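Local atomic coordinates of UTP--glucose-1-phosphate uridylyltransferase (Acinetobacter baumannii, PDB entry 6IKX), a protein that catalyses the transfer of a uridylyl group from UTP to alpha-D-glucose 1-phosphate, yielding UDP-alpha-D-glucose and diphosphate. Residues A10-R15 with V54-K59; K25-V30 with K59-N64; N151-A156 with T245-R250; A156-E161 with G208-P213. The protein carries 1 engineered substitution. One frame throughout, in Å; residues are numbered along the deposited sequence.

Contact 1 of 4, residues A10-R15 with V54-K59. With SO4 (sulfate ion), chain F; SO4 (sulfate ion), chain G; EDO (1,2-ethanediol), chain K.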
loop_
_atom_site.group_PDB
_atom_site.type_symbol
_atom_site.label_atom_id
_atom_site.label_comp_id
_atom_site.label_asym_id
_atom_site.label_seq_id
_atom_site.Cartn_x
_atom_site.Cartn_y
_atom_site.Cartn_z
ATOM N N ALA A 10 -2.798 13.419 9.233
ATOM C CA ALA A 10 -3.055 12.060 9.775
ATOM C C ALA A 10 -4.542 11.807 10.075
ATOM O O ALA A 10 -4.825 10.682 10.498
ATOM C CB ALA A 10 -2.206 11.792 10.989
ATOM N N GLY A 11 -5.462 12.757 9.866
ATOM C CA GLY A 11 -6.924 12.531 10.042
ATOM C C GLY A 11 -7.411 11.336 9.228
ATOM O O GLY A 11 -6.654 10.946 8.348
ATOM N N LEU A 12 -8.578 10.728 9.512
ATOM C CA LEU A 12 -9.135 9.614 8.671
ATOM C C LEU A 12 -10.205 10.116 7.704
ATOM O O LEU A 12 -10.768 9.282 6.939
ATOM C CB LEU A 12 -9.695 8.513 9.562
ATOM C CG LEU A 12 -8.691 7.921 10.539
ATOM C CD1 LEU A 12 -9.145 6.557 11.010
ATOM C CD2 LEU A 12 -7.312 7.824 9.915
ATOM N N GLY A 13 -10.425 11.429 7.694
ATOM C CA GLY A 13 -11.333 12.114 6.763
ATOM C C GLY A 13 -12.776 11.707 6.994
ATOM O O GLY A 13 -13.369 11.179 6.028
ATOM N N THR A 14 -13.285 11.864 8.222
ATOM C CA THR A 14 -14.668 11.506 8.560
ATOM C C THR A 14 -15.617 12.452 7.899
ATOM O O THR A 14 -16.677 12.082 7.475
ATOM C CB THR A 14 -14.943 11.344 10.052
ATOM O OG1 THR A 14 -14.470 12.475 10.761
ATOM C CG2 THR A 14 -14.258 10.122 10.551
ATOM N N ARG A 15 -15.209 13.698 7.825
ATOM C CA ARG A 15 -15.890 14.666 7.000
ATOM C C ARG A 15 -15.417 14.315 5.539
ATOM O O ARG A 15 -14.288 13.823 5.342
ATOM C CB ARG A 15 -15.523 16.083 7.431
ATOM C CG ARG A 15 -14.858 16.180 8.810
ATOM C CD ARG A 15 -14.909 17.572 9.412
ATOM N NE ARG A 15 -13.737 18.380 9.086
ATOM C CZ ARG A 15 -13.798 19.594 8.558
ATOM N NH1 ARG A 15 -12.696 20.265 8.280
ATOM N NH2 ARG A 15 -14.969 20.135 8.303
ATOM N N VAL A 54 2.900 15.304 8.940
ATOM C CA VAL A 54 2.604 14.411 10.097
ATOM C C VAL A 54 1.514 13.467 9.613
ATOM O O VAL A 54 0.385 13.948 9.347
ATOM C CB VAL A 54 2.185 15.191 11.358
ATOM C CG1 VAL A 54 2.041 14.285 12.559
ATOM C CG2 VAL A 54 3.190 16.266 11.686
ATOM N N THR A 55 1.827 12.185 9.461
ATOM C CA THR A 55 0.944 11.324 8.634
ATOM C C THR A 55 0.470 10.055 9.366
ATOM O O THR A 55 0.824 9.768 10.511
ATOM C CB THR A 55 1.602 11.094 7.258
ATOM O OG1 THR A 55 0.554 10.752 6.345
ATOM C CG2 THR A 55 2.707 10.062 7.252
ATOM N N HIS A 56 -0.415 9.361 8.692
ATOM C CA HIS A 56 -1.037 8.088 9.107
ATOM C C HIS A 56 -0.573 7.025 8.121
ATOM O O HIS A 56 -0.403 7.372 6.900
ATOM C CB HIS A 56 -2.555 8.289 9.134
ATOM C CG HIS A 56 -3.329 7.149 9.680
ATOM N ND1 HIS A 56 -4.058 6.307 8.865
ATOM C CD2 HIS A 56 -3.505 6.718 10.940
ATOM C CE1 HIS A 56 -4.654 5.396 9.606
ATOM N NE2 HIS A 56 -4.328 5.630 10.885
ATOM N N SER A 57 -0.457 5.798 8.625
ATOM C CA SER A 57 -0.138 4.549 7.881
ATOM C C SER A 57 -1.032 4.367 6.643
ATOM O O SER A 57 -0.620 3.632 5.769
ATOM C CB SER A 57 -0.237 3.343 8.805
ATOM O OG SER A 57 -1.575 3.197 9.256
ATOM N N SER A 58 -2.186 5.004 6.545
ATOM C CA SER A 58 -3.081 4.884 5.350
ATOM C C SER A 58 -2.773 5.937 4.268
ATOM O O SER A 58 -3.452 5.928 3.276
ATOM C CB SER A 58 -4.540 4.981 5.747
ATOM O OG SER A 58 -4.875 6.324 6.064
ATOM N N LYS A 59 -1.795 6.821 4.446
ATOM C CA LYS A 59 -1.640 8.060 3.630
ATOM C C LYS A 59 -0.366 8.044 2.748
ATOM O O LYS A 59 0.188 9.174 2.493
ATOM C CB LYS A 59 -1.527 9.285 4.550
ATOM C CG LYS A 59 -2.654 9.525 5.547
ATOM C CD LYS A 59 -4.003 9.862 4.951
ATOM C CE LYS A 59 -5.011 10.286 5.991
ATOM N NZ LYS A 59 -5.225 11.750 5.977
HETATM S S SO4 F . -10.971 13.833 9.921
HETATM O O1 SO4 F . -10.403 14.941 10.672
HETATM O O2 SO4 F . -9.937 13.183 9.154
HETATM O O3 SO4 F . -12.011 14.318 9.022
HETATM O O4 SO4 F . -11.515 12.872 10.850
HETATM S S SO4 G . -4.509 15.496 12.218
HETATM O O1 SO4 G . -5.219 15.324 10.968
HETATM O O2 SO4 G . -3.090 15.365 11.968
HETATM O O3 SO4 G . -4.919 14.491 13.165
HETATM O O4 SO4 G . -4.805 16.794 12.775
HETATM C C1 EDO K . -9.623 6.505 6.530
HETATM O O1 EDO K . -10.401 7.219 5.513
HETATM C C2 EDO K . -8.759 5.327 6.155
HETATM O O2 EDO K . -8.361 4.504 7.273
#
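The imidazole of His56 carries Leu12 CD2 over the centre of one face, with Ser57 OG over the opposite face but displaced toward the rim and Ser58 OG in plane at the edge. Leu12 CD2 stands 3.7 Å from the centroid of the His56 ring, 13° off its normal, a CH-pi contact with the side chains crossing at about a right angle. Ser58 OG fixes the ring's rotation through a hydrogen bond of 2.9 Å with His56 ND1, while NE2 makes a weak one to Glu71 of the second subunit. CG of His56, anti to the backbone N (chi1 -173°), lies 4.0 Å from Leu12 CD2, and His56 CB packs 3.6 Å from Ala10 O. Alanine suits position 10, where its small CB fits 3.6 Å from the carbonyl carbon of Thr55. Lys59 NZ gives Gly11 O a weak hydrogen bond of 2.9 Å, its stronger partner being Val9 O. Residues 10-15 belong to the glycine-rich nucleotide-binding loop of the GT-A nucleotidyltransferases, and each has been seen to bind UTP. This chain holds no UTP, but two sulfates, probably from the crystallisation liquor, lie against the loop: Thr14 OG1 donates to O4 of the chain F sulfate at 3.0 Å, and Gly11 N weakly to the chain G sulfate. With N-H groups turned to anions, the loop's chemistry is consistent with phosphate binding.

Contact 2 of 4, residues K25-V30 with K59-N64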
loop_
_atom_site.group_PDB
_atom_site.type_symbol
_atom_site.label_atom_id
_atom_site.label_comp_id
_atom_site.label_asym_id
_atom_site.label_seq_id
_atom_site.Cartn_x
_atom_site.Cartn_y
_atom_site.Cartn_z
ATOM N N LYS A 25 -8.159 12.227 2.380
ATOM C CA LYS A 25 -8.890 13.512 2.130
ATOM C C LYS A 25 -7.958 14.457 1.359
ATOM O O LYS A 25 -8.449 15.156 0.487
ATOM C CB LYS A 25 -9.383 14.203 3.407
ATOM C CG LYS A 25 -8.310 14.441 4.474
ATOM C CD LYS A 25 -8.805 14.720 5.913
ATOM C CE LYS A 25 -8.087 13.878 6.969
ATOM N NZ LYS A 25 -6.754 14.406 7.387
ATOM N N GLU A 26 -6.654 14.450 1.659
ATOM C CA GLU A 26 -5.658 15.375 1.064
ATOM C C GLU A 26 -5.509 15.087 -0.431
ATOM O O GLU A 26 -5.087 15.996 -1.132
ATOM C CB GLU A 26 -4.323 15.236 1.787
ATOM C CG GLU A 26 -4.394 15.675 3.245
ATOM C CD GLU A 26 -4.881 14.615 4.236
ATOM O OE1 GLU A 26 -5.256 13.456 3.808
ATOM O OE2 GLU A 26 -4.883 14.928 5.442
ATOM N N MET A 27 -5.883 13.876 -0.887
ATOM C CA MET A 27 -5.680 13.386 -2.283
ATOM C C MET A 27 -6.956 13.554 -3.114
ATOM O O MET A 27 -7.007 13.128 -4.286
ATOM C CB MET A 27 -5.191 11.933 -2.296
ATOM C CG MET A 27 -3.752 11.819 -1.818
ATOM S SD MET A 27 -2.661 12.997 -2.691
ATOM C CE MET A 27 -2.503 12.047 -4.195
ATOM N N VAL A 28 -7.925 14.249 -2.558
ATOM C CA VAL A 28 -9.216 14.544 -3.225
ATOM C C VAL A 28 -9.006 15.592 -4.323
ATOM O O VAL A 28 -8.410 16.671 -4.059
ATOM C CB VAL A 28 -10.197 14.985 -2.130
ATOM C CG1 VAL A 28 -11.262 15.946 -2.608
ATOM C CG2 VAL A 28 -10.803 13.744 -1.487
ATOM N N THR A 29 -9.561 15.337 -5.498
ATOM C CA THR A 29 -9.151 16.063 -6.713
ATOM C C THR A 29 -9.919 17.375 -6.739
ATOM O O THR A 29 -11.113 17.391 -6.498
ATOM C CB THR A 29 -9.099 15.185 -7.978
ATOM O OG1 THR A 29 -9.691 15.908 -9.064
ATOM C CG2 THR A 29 -9.704 13.809 -7.795
ATOM N N VAL A 30 -9.188 18.455 -6.979
ATOM C CA VAL A 30 -9.749 19.822 -7.030
ATOM C C VAL A 30 -9.413 20.366 -8.407
ATOM O O VAL A 30 -8.269 20.807 -8.608
ATOM C CB VAL A 30 -9.171 20.663 -5.891
ATOM C CG1 VAL A 30 -9.539 22.138 -6.025
ATOM C CG2 VAL A 30 -9.606 20.080 -4.557
ATOM N N LYS A 59 -1.795 6.821 4.446
ATOM C CA LYS A 59 -1.640 8.060 3.630
ATOM C C LYS A 59 -0.366 8.044 2.748
ATOM O O LYS A 59 0.188 9.174 2.493
ATOM C CB LYS A 59 -1.527 9.285 4.550
ATOM C CG LYS A 59 -2.654 9.525 5.547
ATOM C CD LYS A 59 -4.003 9.862 4.951
ATOM C CE LYS A 59 -5.011 10.286 5.991
ATOM N NZ LYS A 59 -5.225 11.750 5.977
ATOM N N ALA A 60 0.103 6.860 2.296
ATOM C CA ALA A 60 1.281 6.699 1.413
ATOM C C ALA A 60 1.083 7.515 0.130
ATOM O O ALA A 60 2.041 8.087 -0.340
ATOM C CB ALA A 60 1.503 5.264 1.076
ATOM N N SER A 61 -0.127 7.596 -0.410
ATOM C CA SER A 61 -0.340 8.255 -1.716
ATOM C C SER A 61 0.030 9.746 -1.620
ATOM O O SER A 61 0.318 10.359 -2.659
ATOM C CB SER A 61 -1.741 8.040 -2.196
ATOM O OG SER A 61 -2.669 8.690 -1.356
ATOM N N ILE A 62 0.016 10.336 -0.429
ATOM C CA ILE A 62 0.462 11.751 -0.262
ATOM C C ILE A 62 1.981 11.820 -0.488
ATOM O O ILE A 62 2.434 12.718 -1.177
ATOM C CB ILE A 62 0.063 12.323 1.117
ATOM C CG1 ILE A 62 -1.439 12.194 1.412
ATOM C CG2 ILE A 62 0.521 13.771 1.214
ATOM C CD1 ILE A 62 -1.874 12.788 2.754
ATOM N N GLU A 63 2.757 10.985 0.193
ATOM C CA GLU A 63 4.226 10.913 0.036
ATOM C C GLU A 63 4.554 10.568 -1.418
ATOM O O GLU A 63 5.550 11.113 -1.963
ATOM C CB GLU A 63 4.815 9.894 1.000
ATOM C CG GLU A 63 4.782 10.398 2.428
ATOM C CD GLU A 63 4.369 9.366 3.470
ATOM O OE1 GLU A 63 3.166 9.387 3.904
ATOM O OE2 GLU A 63 5.248 8.572 3.875
ATOM N N ASN A 64 3.740 9.713 -2.043
ATOM C CA ASN A 64 4.023 9.189 -3.401
ATOM C C ASN A 64 3.813 10.329 -4.419
ATOM O O ASN A 64 4.594 10.401 -5.383
ATOM C CB ASN A 64 3.239 7.908 -3.668
ATOM C CG ASN A 64 3.778 6.738 -2.871
ATOM O OD1 ASN A 64 4.938 6.744 -2.471
ATOM N ND2 ASN A 64 2.953 5.718 -2.667
HETATM O O HOH W 1 -8.360 11.121 4.938
#
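Glu26 bends at chi2 (85°), and Lys59, itself bent at chi2 and chi4, crosses the Glu26 side chain at about a right angle and brings NZ to the carboxylate. The result is a salt-bridge network of Lys25, Glu26 and Lys59, joining the 3-10 segment 25-27 to the beginning of helix 60-65. Each carboxylate oxygen is met on its syn side: OE1 of Glu26 takes Lys59 NZ at 2.8 Å, 17° out of plane, and OE2 takes Lys25 NZ at 2.7 Å, 31° out of plane. A glutamate suits this place because its negative charge probably offsets the repulsion between Lys25 NZ and Lys59 NZ, only 3.4 Å apart. Lys25 is seen to bind UTP and UDP-glucose, so Glu26 probably helps to position a substrate-binding group. Beside the charges the contact is apolar: Ile62 on the helix meets the aliphatic part of Glu26, CD1 to CB at 3.6 Å, and Ile62 CG1 lies 4.0 Å from Met27 CG. The unbranched Met27 chain, bent at chi2 and chi3, carries CE to 3.6 Å from Ser61 O. A water accepts from Lys25 N at 2.8 Å and, weakly, from Lys59 NZ.

Contact 3 of 4, residues N151-A156 with T245-R250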
loop_
_atom_site.group_PDB
_atom_site.type_symbol
_atom_site.label_atom_id
_atom_site.label_comp_id
_atom_site.label_asym_id
_atom_site.label_seq_id
_atom_site.Cartn_x
_atom_site.Cartn_y
_atom_site.Cartn_z
ATOM N N ASN A 151 8.758 37.515 11.414
ATOM C CA ASN A 151 10.201 37.836 11.321
ATOM C C ASN A 151 10.401 39.197 12.016
ATOM O O ASN A 151 11.018 39.244 13.085
ATOM C CB ASN A 151 10.637 37.764 9.852
ATOM C CG ASN A 151 10.725 36.341 9.322
ATOM O OD1 ASN A 151 10.875 35.417 10.109
ATOM N ND2 ASN A 151 10.689 36.147 8.003
ATOM N N SER A 152 9.804 40.245 11.458
ATOM C CA SER A 152 9.711 41.620 12.008
ATOM C C SER A 152 9.405 41.595 13.514
ATOM O O SER A 152 10.237 42.114 14.273
ATOM C CB SER A 152 8.684 42.409 11.199
ATOM O OG SER A 152 8.121 43.472 11.946
ATOM N N SER A 153 8.274 41.015 13.943
ATOM C CA SER A 153 7.701 41.176 15.319
ATOM C C SER A 153 8.290 40.172 16.326
ATOM O O SER A 153 8.280 40.464 17.533
ATOM C CB SER A 153 6.194 41.050 15.311
ATOM O OG SER A 153 5.804 39.679 15.436
ATOM N N GLN A 154 8.672 38.979 15.882
ATOM C CA GLN A 154 9.049 37.855 16.783
ATOM C C GLN A 154 7.860 37.520 17.698
ATOM O O GLN A 154 8.096 36.955 18.790
ATOM C CB GLN A 154 10.327 38.247 17.537
ATOM C CG GLN A 154 11.384 37.147 17.632
ATOM C CD GLN A 154 11.879 36.566 16.326
ATOM O OE1 GLN A 154 12.533 35.524 16.331
ATOM N NE2 GLN A 154 11.598 37.217 15.198
ATOM N N ALA A 155 6.635 37.845 17.255
ATOM C CA ALA A 155 5.339 37.481 17.878
ATOM C C ALA A 155 4.663 36.374 17.056
ATOM O O ALA A 155 4.577 36.516 15.811
ATOM C CB ALA A 155 4.424 38.680 17.929
ATOM N N ALA A 156 4.144 35.344 17.720
ATOM C CA ALA A 156 3.459 34.223 17.041
ATOM C C ALA A 156 2.294 34.821 16.245
ATOM O O ALA A 156 1.779 35.866 16.654
ATOM C CB ALA A 156 3.019 33.171 18.018
ATOM N N THR A 245 4.131 37.807 23.211
ATOM C CA THR A 245 3.053 38.403 22.403
ATOM C C THR A 245 2.628 37.327 21.407
ATOM O O THR A 245 3.486 36.542 20.958
ATOM C CB THR A 245 3.506 39.687 21.690
ATOM O OG1 THR A 245 4.093 40.520 22.692
ATOM C CG2 THR A 245 2.379 40.402 20.971
ATOM N N VAL A 246 1.330 37.276 21.155
ATOM C CA VAL A 246 0.679 36.476 20.098
ATOM C C VAL A 246 -0.196 37.475 19.325
ATOM O O VAL A 246 -0.885 38.264 19.952
ATOM C CB VAL A 246 -0.110 35.329 20.752
ATOM C CG1 VAL A 246 -0.598 34.302 19.743
ATOM C CG2 VAL A 246 0.721 34.665 21.839
ATOM N N GLU A 247 -0.096 37.493 18.010
ATOM C CA GLU A 247 -0.864 38.420 17.162
ATOM C C GLU A 247 -1.757 37.622 16.214
ATOM O O GLU A 247 -1.427 36.486 15.813
ATOM C CB GLU A 247 0.055 39.290 16.325
ATOM C CG GLU A 247 0.966 40.171 17.146
ATOM C CD GLU A 247 1.867 41.038 16.293
ATOM O OE1 GLU A 247 2.043 40.729 15.090
ATOM O OE2 GLU A 247 2.349 42.035 16.813
ATOM N N ALA A 248 -2.865 38.232 15.881
ATOM C CA ALA A 248 -3.833 37.755 14.893
ATOM C C ALA A 248 -3.556 38.538 13.613
ATOM O O ALA A 248 -3.530 39.777 13.660
ATOM C CB ALA A 248 -5.215 37.948 15.456
ATOM N N TYR A 249 -3.226 37.805 12.552
ATOM C CA TYR A 249 -2.912 38.300 11.196
ATOM C C TYR A 249 -4.152 38.049 10.344
ATOM O O TYR A 249 -4.545 36.877 10.197
ATOM C CB TYR A 249 -1.687 37.593 10.585
ATOM C CG TYR A 249 -1.606 37.834 9.099
ATOM C CD1 TYR A 249 -1.087 39.007 8.584
ATOM C CD2 TYR A 249 -2.215 36.953 8.220
ATOM C CE1 TYR A 249 -1.099 39.258 7.222
ATOM C CE2 TYR A 249 -2.274 37.207 6.865
ATOM C CZ TYR A 249 -1.704 38.356 6.361
ATOM O OH TYR A 249 -1.756 38.558 5.018
ATOM N N ARG A 250 -4.728 39.112 9.791
ATOM C CA ARG A 250 -5.981 39.038 9.015
ATOM C C ARG A 250 -5.639 38.933 7.536
ATOM O O ARG A 250 -5.064 39.885 6.968
ATOM C CB ARG A 250 -6.883 40.255 9.244
ATOM C CG ARG A 250 -8.236 40.185 8.541
ATOM C CD ARG A 250 -8.897 41.539 8.638
ATOM N NE ARG A 250 -10.216 41.658 8.020
ATOM C CZ ARG A 250 -10.936 42.775 8.039
ATOM N NH1 ARG A 250 -10.461 43.859 8.626
ATOM N NH2 ARG A 250 -12.121 42.820 7.469
#
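Glu247 N donates to Ala156 O over 2.8 Å, nearly straight at 172°, and this bond ties the start of strand 156-162 to strand 246-250 in parallel register, Ala156 facing Val246. Beside it, Ala156 CB touches Val246 CG1 at 4.2 Å on one face of the sheet. Ala155 CB points toward residues 245-247, 4.0 Å from Thr245 CB and 3.8 Å from both CG and CD of Glu247; a small alanine suits a spot so closely covered. With CG anti to the carbonyl carbon (chi1 -62°), Glu247 sets CG against that methyl, and the extended chain carries the carboxylate on. There it is held by Arg149 of helix 142-153 in a salt bridge at OE2 and by Gln157 NE2 of the adjoining strand at OE1. What positions Ala155 in turn is an ST turn, in which Ser153 OG accepts from Ala155 N at 2.7 Å. Gln154, with phi 59°, is where the chain leaves the helix and heads into the strand. Strand 246-250 runs between strands 156-162 and 184-187, with helix 142-153 reaching its Tyr249 through Arg145 and Met146, while the hydroxyl of that tyrosine bonds Asp142.

Contact 4 of 4, residues A156-E161 with G208-P213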
loop_
_atom_site.group_PDB
_atom_site.type_symbol
_atom_site.label_atom_id
_atom_site.label_comp_id
_atom_site.label_asym_id
_atom_site.label_seq_id
_atom_site.Cartn_x
_atom_site.Cartn_y
_atom_site.Cartn_z
ATOM N N ALA A 156 4.144 35.344 17.720
ATOM C CA ALA A 156 3.459 34.223 17.041
ATOM C C ALA A 156 2.294 34.821 16.245
ATOM O O ALA A 156 1.779 35.866 16.654
ATOM C CB ALA A 156 3.019 33.171 18.018
ATOM N N GLN A 157 1.993 34.223 15.102
ATOM C CA GLN A 157 0.930 34.667 14.176
ATOM C C GLN A 157 -0.118 33.555 14.088
ATOM O O GLN A 157 0.257 32.350 13.957
ATOM C CB GLN A 157 1.542 35.038 12.819
ATOM C CG GLN A 157 2.656 36.090 12.900
ATOM C CD GLN A 157 2.184 37.476 13.302
ATOM O OE1 GLN A 157 1.247 38.046 12.714
ATOM N NE2 GLN A 157 2.824 38.032 14.331
ATOM N N ILE A 158 -1.378 33.949 14.232
ATOM C CA ILE A 158 -2.581 33.116 13.959
ATOM C C ILE A 158 -3.341 33.786 12.810
ATOM O O ILE A 158 -3.815 34.932 12.960
ATOM C CB ILE A 158 -3.433 32.931 15.224
ATOM C CG1 ILE A 158 -2.835 31.910 16.190
ATOM C CG2 ILE A 158 -4.844 32.534 14.870
ATOM C CD1 ILE A 158 -1.576 32.333 16.883
ATOM N N MET A 159 -3.414 33.126 11.660
ATOM C CA MET A 159 -4.176 33.688 10.515
ATOM C C MET A 159 -5.676 33.622 10.859
ATOM O O MET A 159 -6.115 32.589 11.413
ATOM C CB MET A 159 -3.857 32.953 9.208
ATOM C CG MET A 159 -4.505 33.605 7.981
ATOM S SD MET A 159 -4.083 32.882 6.385
ATOM C CE MET A 159 -2.295 32.947 6.453
ATOM N N VAL A 160 -6.400 34.715 10.596
ATOM C CA VAL A 160 -7.866 34.865 10.843
ATOM C C VAL A 160 -8.520 35.522 9.626
ATOM O O VAL A 160 -7.813 36.146 8.813
ATOM C CB VAL A 160 -8.172 35.680 12.113
ATOM C CG1 VAL A 160 -7.589 35.028 13.352
ATOM C CG2 VAL A 160 -7.710 37.130 12.021
ATOM N N GLU A 161 -9.837 35.408 9.515
ATOM C CA GLU A 161 -10.589 36.032 8.397
ATOM C C GLU A 161 -11.982 36.434 8.887
ATOM O O GLU A 161 -12.627 35.617 9.577
ATOM C CB GLU A 161 -10.559 35.074 7.213
ATOM C CG GLU A 161 -11.890 34.539 6.797
ATOM C CD GLU A 161 -11.772 33.623 5.603
ATOM O OE1 GLU A 161 -11.639 34.125 4.451
ATOM O OE2 GLU A 161 -11.763 32.415 5.844
ATOM N N GLY A 208 -6.449 28.213 10.215
ATOM C CA GLY A 208 -5.568 27.030 10.129
ATOM C C GLY A 208 -4.246 27.324 9.420
ATOM O O GLY A 208 -3.720 26.416 8.684
ATOM N N ARG A 209 -3.715 28.535 9.636
ATOM C CA ARG A 209 -2.335 28.946 9.285
ATOM C C ARG A 209 -1.689 29.578 10.523
ATOM O O ARG A 209 -2.276 30.458 11.146
ATOM C CB ARG A 209 -2.331 29.890 8.075
ATOM C CG ARG A 209 -2.955 29.308 6.809
ATOM C CD ARG A 209 -2.115 28.206 6.173
ATOM N NE ARG A 209 -2.631 27.788 4.864
ATOM C CZ ARG A 209 -3.424 26.731 4.632
ATOM N NH1 ARG A 209 -3.847 25.946 5.607
ATOM N NH2 ARG A 209 -3.788 26.456 3.405
ATOM N N TYR A 210 -0.505 29.111 10.877
ATOM C CA TYR A 210 0.225 29.543 12.084
ATOM C C TYR A 210 1.706 29.699 11.727
ATOM O O TYR A 210 2.241 28.965 10.881
ATOM C CB TYR A 210 0.048 28.553 13.239
ATOM C CG TYR A 210 -1.372 28.149 13.557
ATOM C CD1 TYR A 210 -2.099 27.303 12.719
ATOM C CD2 TYR A 210 -1.989 28.589 14.710
ATOM C CE1 TYR A 210 -3.403 26.932 13.015
ATOM C CE2 TYR A 210 -3.280 28.200 15.033
ATOM C CZ TYR A 210 -3.987 27.364 14.188
ATOM O OH TYR A 210 -5.244 26.989 14.529
ATOM N N VAL A 211 2.343 30.673 12.365
ATOM C CA VAL A 211 3.820 30.719 12.540
ATOM C C VAL A 211 4.048 30.795 14.039
ATOM O O VAL A 211 3.430 31.640 14.649
ATOM C CB VAL A 211 4.417 31.912 11.792
ATOM C CG1 VAL A 211 5.933 31.843 11.789
ATOM C CG2 VAL A 211 3.842 32.008 10.395
ATOM N N LEU A 212 4.825 29.866 14.581
ATOM C CA LEU A 212 4.998 29.602 16.027
ATOM C C LEU A 212 6.486 29.453 16.286
ATOM O O LEU A 212 7.244 29.048 15.409
ATOM C CB LEU A 212 4.303 28.297 16.431
ATOM C CG LEU A 212 2.850 28.119 16.011
ATOM C CD1 LEU A 212 2.422 26.679 16.238
ATOM C CD2 LEU A 212 1.925 29.058 16.762
ATOM N N PRO A 213 6.945 29.794 17.492
ATOM C CA PRO A 213 8.296 29.459 17.911
ATOM C C PRO A 213 8.412 27.996 18.338
ATOM O O PRO A 213 7.428 27.398 18.604
ATOM C CB PRO A 213 8.517 30.411 19.102
ATOM C CG PRO A 213 7.142 30.580 19.690
ATOM C CD PRO A 213 6.230 30.609 18.481
HETATM O O HOH W 2 -5.012 30.212 11.763
#
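An antiparallel ladder joins strands 156-162 and 209-212, whose short segments run at 177° to each other. Gln157 and Val211 form its hydrogen-bonded pair, Gln157 N giving to Val211 O at 3.0 Å and Val211 N to Gln157 O at 3.1 Å; Met159 N continues the ladder to Arg209 O at 2.9 Å. Between these lies the non-hydrogen-bonded pair of Ile158 and Tyr210, where Ile158 CG1 comes 3.7 Å from Tyr210 CD2 at a slant. The strands belong to the mixed central sheet of the GT-A nucleotidyltransferase fold, in which helix 142-153 covers the face bearing Gln157 and Val211. Met159 and Arg209 run alongside in the same direction; CG of Met159 is anti to the backbone N (chi1 -174°), and farther out the bend at chi3 sets CE 3.5 Å from Arg209 CB. Arg209 NH2 forms a salt bridge with Glu42 and a hydrogen bond to Val132 O; NH1 bonds Leu129 O and meets Gly208 O from above the carbonyl plane. The chain turns a corner at Gly208, whose backbone angles would jam a CB against the preceding carbonyl O. One water bridges Met159 O, Arg209 O and Gly208 N.

Overall arrangement
Contacts 1 and 2, with centres about 10 Å apart, share Lys59, and both contribute residues to the nucleotide site, which holds no nucleotide in this chain: Gly11 N approaches Lys25 NZ to 3.2 Å, both residues being seen to bind UTP and UDP-glucose. Contacts 3 and 4, with centres about 8 Å apart, share Ala156 and lie side by side in one sheet, where strand 156-162 pairs in parallel with 246-250 and antiparallel with 209-212. Contact 1 reaches the same sheet through strand 50-55, yet its centre is about 22 Å from that of contact 4 and about 30 Å from that of contact 3. Tyr210 of contact 4 nevertheless lies about 3 Å, side chain to side chain, from Val206, which binds UDP-glucose.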